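Side-chain contacts in TRAP dicarboxylate ABC transporter, substrate-binding protein (Roseobacter denitrificans, PDB 4OVQ), which binds beta-D-glucuronate between its two lobes and probably serves as the periplasmic solute receptor of a TRAP-type uptake system: residues 144-149 and 165-170; 186-191 and 200-205. All blocks are in the same frame, centred on the assembly; numbering follows the deposited sequence.

Contact 1. Residues 144-149 and 165-170; sequences GARSFY and KVRVMN. With BDP (beta-D-glucopyranuronic acid), chain C.
Arg146 and Met169 meet beside the bound glucuronate in the two-lobed fold of TRAP solute-binding proteins, where strands of two different sheets bring Arg146 and Arg167 to one carboxylate. From Arg146, CB points toward 165-170. The aliphatic chain bends at chi3 (66°), and this bend carries the guanidinium to the sugar. NE forms a salt bridge with Glu206, which probably offsets some of the positive charge. CZ lies under the selenomethionine methyl, Met169 CE, which sits 3.4 Å above the guanidinium plane and over its centre. At the edge, Arg146 NH1 donates to the sugar's ring oxygen O5 (3.0 Å), and Arg146 NH2 to its carboxylate oxygen O6B. A leucine in place of Arg146 would probably leave O5 and O6B each short of a donor and Glu206 without its cationic mate. Arg167 addresses the carboxylate end-on, one nitrogen to each oxygen. The guanidinium groups approach to 4.0 Å between Arg146 NH2 and Arg167 NH1, with the shared anion joining them. Farther along, Val166 CG1 rests at the edge of the Phe148 ring. The bidentate pair is nearly straight: Arg167 NH1 to O6B is 2.8 Å at 178°, and NH2 to O6A is 2.9 Å.

Contact 2. Residues 186-191 and 200-205; sequences SPMAFA and GVVDGA. With BDP (beta-D-glucopyranuronic acid), chain C.
Phe190 turns one face of its ring to the glucuronate, with sugar C5 standing 3.6 Å above the plane and over the centre. The carboxylate carbon C6 lies over the same face, closest to CD1 at 3.3 Å. CG is anti to the backbone N (chi1 -167°), and the ring thereby lies against the sugar, a CH-pi contact of the kind common in carbohydrate sites, the C5-H of the sugar pointing into the ring. Arg167 also touches this phenylalanine, so the aromatic surface and the carboxylate-binding arginine are neighbours in the pocket. Between the segments the contact is apolar and small. Val202 CG1 is the meeting point: the selenomethionine methyl, Met188 CE, approaches it to 3.7 Å, and Ser186 CB comes to 3.8 Å. Met188 is extended through its first two torsions and bends at chi3 (-49°), where its CE turns across the valine. The intervening residues are mostly helix 193-199, whose Ala196 touches both Met188 and Val202, while Leu197 packs on the valine. The contact joins the end of strand 184-187, paired in parallel with strand 165-168, to the turn that follows the helix and leads into strand 204-207.

The two contacts lie side by side in one lobe, their centres about 9 Å apart, and both reach the glucuronate. Contact 1 is fully buried and owes its chemistry to charge around an anion; contact 2, farther from the chain's centre and partly buried, is apolar between its segments and gives the sugar an aromatic face. They share sheet partners: strands 165-168 and 184-187 pair in parallel, and 146-150 neighbours 204-207. Two polar bridges tie them. Arg167 NE probably donates to Met188 O (2.9 Å), so contact 2 probably helps position an arginine of contact 1, and toward the periphery Lys165 NZ forms a salt bridge with Asp203 OD1 at 2.9 Å.

Contact 1. Residues 144-149 and 165-170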
loop_
_atom_site.group_PDB
_atom_site.type_symbol
_atom_site.label_atom_id
_atom_site.label_comp_id
_atom_site.label_asym_id
_atom_site.label_seq_id
_atom_site.Cartn_x
_atom_site.Cartn_y
_atom_site.Cartn_z
ATOM N N GLY A 144 -0.297 -5.082 5.592
ATOM C CA GLY A 144 -0.905 -6.385 5.536
ATOM C C GLY A 144 -1.162 -6.915 4.146
ATOM O O GLY A 144 -0.495 -6.552 3.188
ATOM N N ALA A 145 -2.074 -7.887 4.087
ATOM C CA ALA A 145 -2.576 -8.399 2.817
ATOM C C ALA A 145 -3.943 -7.801 2.485
ATOM O O ALA A 145 -4.787 -7.616 3.366
ATOM C CB ALA A 145 -2.692 -9.901 2.856
ATOM N N ARG A 146 -4.149 -7.544 1.193
ATOM C CA ARG A 146 -5.405 -7.060 0.655
ATOM C C ARG A 146 -6.287 -8.225 0.177
ATOM O O ARG A 146 -5.806 -9.128 -0.499
ATOM C CB ARG A 146 -5.129 -6.101 -0.526
ATOM C CG ARG A 146 -4.211 -4.967 -0.190
ATOM C CD ARG A 146 -3.850 -4.126 -1.411
ATOM N NE ARG A 146 -4.965 -3.396 -1.988
ATOM C CZ ARG A 146 -5.211 -2.101 -1.778
ATOM N NH1 ARG A 146 -4.507 -1.416 -0.886
ATOM N NH2 ARG A 146 -6.223 -1.539 -2.388
ATOM N N SER A 147 -7.559 -8.169 0.534
ATOM C CA SER A 147 -8.553 -9.164 0.131
ATOM C C SER A 147 -9.840 -8.511 -0.367
ATOM O O SER A 147 -10.127 -7.361 -0.036
ATOM C CB SER A 147 -8.910 -10.057 1.310
ATOM O OG SER A 147 -7.808 -10.859 1.693
ATOM N N PHE A 148 -10.624 -9.273 -1.134
ATOM C CA PHE A 148 -11.831 -8.762 -1.745
ATOM C C PHE A 148 -12.956 -8.553 -0.752
ATOM O O PHE A 148 -13.150 -9.331 0.187
ATOM C CB PHE A 148 -12.358 -9.732 -2.824
ATOM C CG PHE A 148 -11.471 -9.848 -4.026
ATOM C CD1 PHE A 148 -11.282 -8.763 -4.865
ATOM C CD2 PHE A 148 -10.852 -11.052 -4.346
ATOM C CE1 PHE A 148 -10.477 -8.876 -5.982
ATOM C CE2 PHE A 148 -10.059 -11.157 -5.449
ATOM C CZ PHE A 148 -9.862 -10.054 -6.268
ATOM N N TYR A 149 -13.753 -7.525 -0.995
ATOM C CA TYR A 149 -15.013 -7.377 -0.299
ATOM C C TYR A 149 -16.100 -6.841 -1.233
ATOM O O TYR A 149 -15.820 -6.081 -2.153
ATOM C CB TYR A 149 -14.878 -6.496 0.941
ATOM C CG TYR A 149 -14.136 -5.170 0.813
ATOM C CD1 TYR A 149 -14.799 -4.011 0.508
ATOM C CD2 TYR A 149 -12.790 -5.081 1.142
ATOM C CE1 TYR A 149 -14.147 -2.788 0.474
ATOM C CE2 TYR A 149 -12.106 -3.871 1.104
ATOM C CZ TYR A 149 -12.797 -2.721 0.772
ATOM O OH TYR A 149 -12.108 -1.521 0.750
ATOM N N LYS A 165 -18.045 -5.496 -10.759
ATOM C CA LYS A 165 -17.328 -4.220 -10.910
ATOM C C LYS A 165 -16.517 -4.049 -9.649
ATOM O O LYS A 165 -17.073 -3.870 -8.567
ATOM C CB LYS A 165 -18.279 -3.014 -11.044
ATOM C CG LYS A 165 -19.342 -3.133 -12.125
ATOM C CD LYS A 165 -20.323 -1.934 -12.046
ATOM C CE LYS A 165 -21.210 -1.939 -10.760
ATOM N NZ LYS A 165 -22.406 -2.831 -10.959
ATOM N N VAL A 166 -15.199 -4.141 -9.768
ATOM C CA VAL A 166 -14.328 -4.057 -8.590
ATOM C C VAL A 166 -13.396 -2.846 -8.684
ATOM O O VAL A 166 -12.660 -2.667 -9.642
ATOM C CB VAL A 166 -13.481 -5.328 -8.407
ATOM C CG1 VAL A 166 -12.712 -5.244 -7.083
ATOM C CG2 VAL A 166 -14.359 -6.607 -8.503
ATOM N N ARG A 167 -13.474 -1.981 -7.679
ATOM C CA ARG A 167 -12.580 -0.846 -7.596
ATOM C C ARG A 167 -11.184 -1.328 -7.246
ATOM O O ARG A 167 -10.997 -2.211 -6.392
ATOM C CB ARG A 167 -13.049 0.139 -6.531
ATOM C CG ARG A 167 -12.135 1.392 -6.359
ATOM C CD ARG A 167 -11.031 1.139 -5.346
ATOM N NE ARG A 167 -10.099 2.254 -5.201
ATOM C CZ ARG A 167 -9.107 2.264 -4.322
ATOM N NH1 ARG A 167 -8.954 1.226 -3.513
ATOM N NH2 ARG A 167 -8.298 3.317 -4.252
ATOM N N VAL A 168 -10.229 -0.698 -7.919
ATOM C CA VAL A 168 -8.816 -0.889 -7.630
ATOM C C VAL A 168 -8.089 0.429 -7.581
ATOM O O VAL A 168 -8.615 1.464 -7.995
ATOM C CB VAL A 168 -8.113 -1.781 -8.697
ATOM C CG1 VAL A 168 -8.611 -3.220 -8.587
ATOM C CG2 VAL A 168 -8.359 -1.259 -10.102
HETATM N N MSE A 169 -6.870 0.401 -7.046
HETATM C CA MSE A 169 -5.991 1.572 -7.117
HETATM C C MSE A 169 -5.541 1.843 -8.530
HETATM O O MSE A 169 -5.726 1.000 -9.399
HETATM C CB MSE A 169 -4.772 1.362 -6.231
HETATM C CG MSE A 169 -5.092 1.275 -4.724
HETATM SE SE MSE A 169 -3.565 1.222 -3.537
HETATM C CE MSE A 169 -2.971 -0.629 -3.875
ATOM N N ASN A 170 -4.952 3.030 -8.720
ATOM C CA ASN A 170 -4.508 3.480 -10.032
ATOM C C ASN A 170 -3.174 2.855 -10.503
ATOM O O ASN A 170 -2.127 3.474 -10.414
ATOM C CB ASN A 170 -4.414 5.004 -9.996
ATOM C CG ASN A 170 -5.750 5.659 -9.708
ATOM O OD1 ASN A 170 -6.597 5.793 -10.596
ATOM N ND2 ASN A 170 -5.959 6.064 -8.470
HETATM C C1 BDP C . -4.642 1.218 1.738
HETATM C C2 BDP C . -3.360 2.009 1.690
HETATM C C3 BDP C . -3.706 3.362 1.243
HETATM C C4 BDP C . -4.349 3.315 -0.103
HETATM C C5 BDP C . -5.582 2.443 -0.065
HETATM C C6 BDP C . -6.267 2.307 -1.434
HETATM O O2 BDP C . -2.881 2.064 3.076
HETATM O O3 BDP C . -2.408 4.041 1.056
HETATM O O4 BDP C . -4.709 4.693 -0.539
HETATM O O5 BDP C . -5.275 1.141 0.416
HETATM O O6A BDP C . -6.270 3.301 -2.220
HETATM O O1 BDP C . -4.450 -0.110 2.131
HETATM O O6B BDP C . -6.909 1.239 -1.587
#

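Contact 2. Residues 186-191 and 200-205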
loop_
_atom_site.group_PDB
_atom_site.type_symbol
_atom_site.label_atom_id
_atom_site.label_comp_id
_atom_site.label_asym_id
_atom_site.label_seq_id
_atom_site.Cartn_x
_atom_site.Cartn_y
_atom_site.Cartn_z
ATOM N N SER A 186 -12.352 -0.929 -11.924
ATOM C CA SER A 186 -12.655 0.478 -11.875
ATOM C C SER A 186 -11.609 1.186 -11.043
ATOM O O SER A 186 -11.684 1.212 -9.815
ATOM C CB SER A 186 -14.025 0.679 -11.280
ATOM O OG SER A 186 -14.348 2.031 -11.358
ATOM N N PRO A 187 -10.596 1.737 -11.699
ATOM C CA PRO A 187 -9.622 2.491 -10.917
ATOM C C PRO A 187 -10.244 3.770 -10.390
ATOM O O PRO A 187 -10.891 4.516 -11.134
ATOM C CB PRO A 187 -8.521 2.836 -11.916
ATOM C CG PRO A 187 -8.774 1.942 -13.108
ATOM C CD PRO A 187 -10.235 1.665 -13.123
HETATM N N MSE A 188 -10.022 4.042 -9.110
HETATM C CA MSE A 188 -10.708 5.149 -8.481
HETATM C C MSE A 188 -9.959 5.551 -7.229
HETATM O O MSE A 188 -9.399 4.715 -6.516
HETATM C CB MSE A 188 -12.123 4.663 -8.110
HETATM C CG MSE A 188 -12.981 5.655 -7.469
HETATM SE SE MSE A 188 -14.701 4.883 -6.898
HETATM C CE MSE A 188 -15.210 4.033 -8.391
ATOM N N ALA A 189 -9.988 6.844 -6.935
ATOM C CA ALA A 189 -9.422 7.383 -5.720
ATOM C C ALA A 189 -10.047 6.727 -4.489
ATOM O O ALA A 189 -11.247 6.553 -4.430
ATOM C CB ALA A 189 -9.645 8.882 -5.693
ATOM N N PHE A 190 -9.225 6.431 -3.499
ATOM C CA PHE A 190 -9.644 5.782 -2.275
ATOM C C PHE A 190 -10.797 6.517 -1.617
ATOM O O PHE A 190 -11.705 5.887 -1.096
ATOM C CB PHE A 190 -8.431 5.728 -1.345
ATOM C CG PHE A 190 -8.567 4.823 -0.156
ATOM C CD1 PHE A 190 -9.106 3.557 -0.257
ATOM C CD2 PHE A 190 -8.109 5.262 1.090
ATOM C CE1 PHE A 190 -9.147 2.721 0.892
ATOM C CE2 PHE A 190 -8.177 4.431 2.211
ATOM C CZ PHE A 190 -8.702 3.195 2.092
ATOM N N ALA A 191 -10.736 7.852 -1.628
ATOM C CA ALA A 191 -11.714 8.682 -0.937
ATOM C C ALA A 191 -13.129 8.466 -1.485
ATOM O O ALA A 191 -14.103 8.644 -0.734
ATOM C CB ALA A 191 -11.334 10.163 -1.065
ATOM N N GLY A 200 -23.780 1.691 -5.755
ATOM C CA GLY A 200 -23.696 0.599 -6.712
ATOM C C GLY A 200 -22.915 0.904 -7.981
ATOM O O GLY A 200 -22.970 0.104 -8.949
ATOM N N VAL A 201 -22.212 2.041 -8.016
ATOM C CA VAL A 201 -21.306 2.350 -9.111
ATOM C C VAL A 201 -20.190 1.302 -9.214
ATOM O O VAL A 201 -19.757 0.977 -10.328
ATOM C CB VAL A 201 -20.723 3.764 -8.968
ATOM C CG1 VAL A 201 -19.558 3.981 -9.913
ATOM C CG2 VAL A 201 -21.819 4.808 -9.205
ATOM N N VAL A 202 -19.741 0.776 -8.072
ATOM C CA VAL A 202 -18.931 -0.442 -8.079
ATOM C C VAL A 202 -19.616 -1.450 -7.180
ATOM O O VAL A 202 -20.413 -1.084 -6.330
ATOM C CB VAL A 202 -17.448 -0.206 -7.631
ATOM C CG1 VAL A 202 -16.726 0.687 -8.628
ATOM C CG2 VAL A 202 -17.351 0.410 -6.237
ATOM N N ASP A 203 -19.340 -2.726 -7.405
ATOM C CA ASP A 203 -19.908 -3.792 -6.599
ATOM C C ASP A 203 -19.032 -4.128 -5.402
ATOM O O ASP A 203 -19.519 -4.600 -4.389
ATOM C CB ASP A 203 -20.040 -5.063 -7.443
ATOM C CG ASP A 203 -20.996 -4.897 -8.628
ATOM O OD1 ASP A 203 -22.069 -4.240 -8.493
ATOM O OD2 ASP A 203 -20.685 -5.409 -9.734
ATOM N N GLY A 204 -17.726 -3.935 -5.528
ATOM C CA GLY A 204 -16.795 -4.345 -4.499
ATOM C C GLY A 204 -15.477 -3.622 -4.644
ATOM O O GLY A 204 -15.286 -2.767 -5.529
ATOM N N ALA A 205 -14.566 -3.980 -3.756
ATOM C CA ALA A 205 -13.230 -3.439 -3.757
ATOM C C ALA A 205 -12.330 -4.441 -3.039
ATOM O O ALA A 205 -12.693 -5.594 -2.873
ATOM C CB ALA A 205 -13.241 -2.089 -3.073
HETATM C C1 BDP C . -4.642 1.218 1.738
HETATM C C2 BDP C . -3.360 2.009 1.690
HETATM C C3 BDP C . -3.706 3.362 1.243
HETATM C C4 BDP C . -4.349 3.315 -0.103
HETATM C C5 BDP C . -5.582 2.443 -0.065
HETATM C C6 BDP C . -6.267 2.307 -1.434
HETATM O O2 BDP C . -2.881 2.064 3.076
HETATM O O3 BDP C . -2.408 4.041 1.056
HETATM O O4 BDP C . -4.709 4.693 -0.539
HETATM O O5 BDP C . -5.275 1.141 0.416
HETATM O O6A BDP C . -6.270 3.301 -2.220
HETATM O O1 BDP C . -4.450 -0.110 2.131
HETATM O O6B BDP C . -6.909 1.239 -1.587
#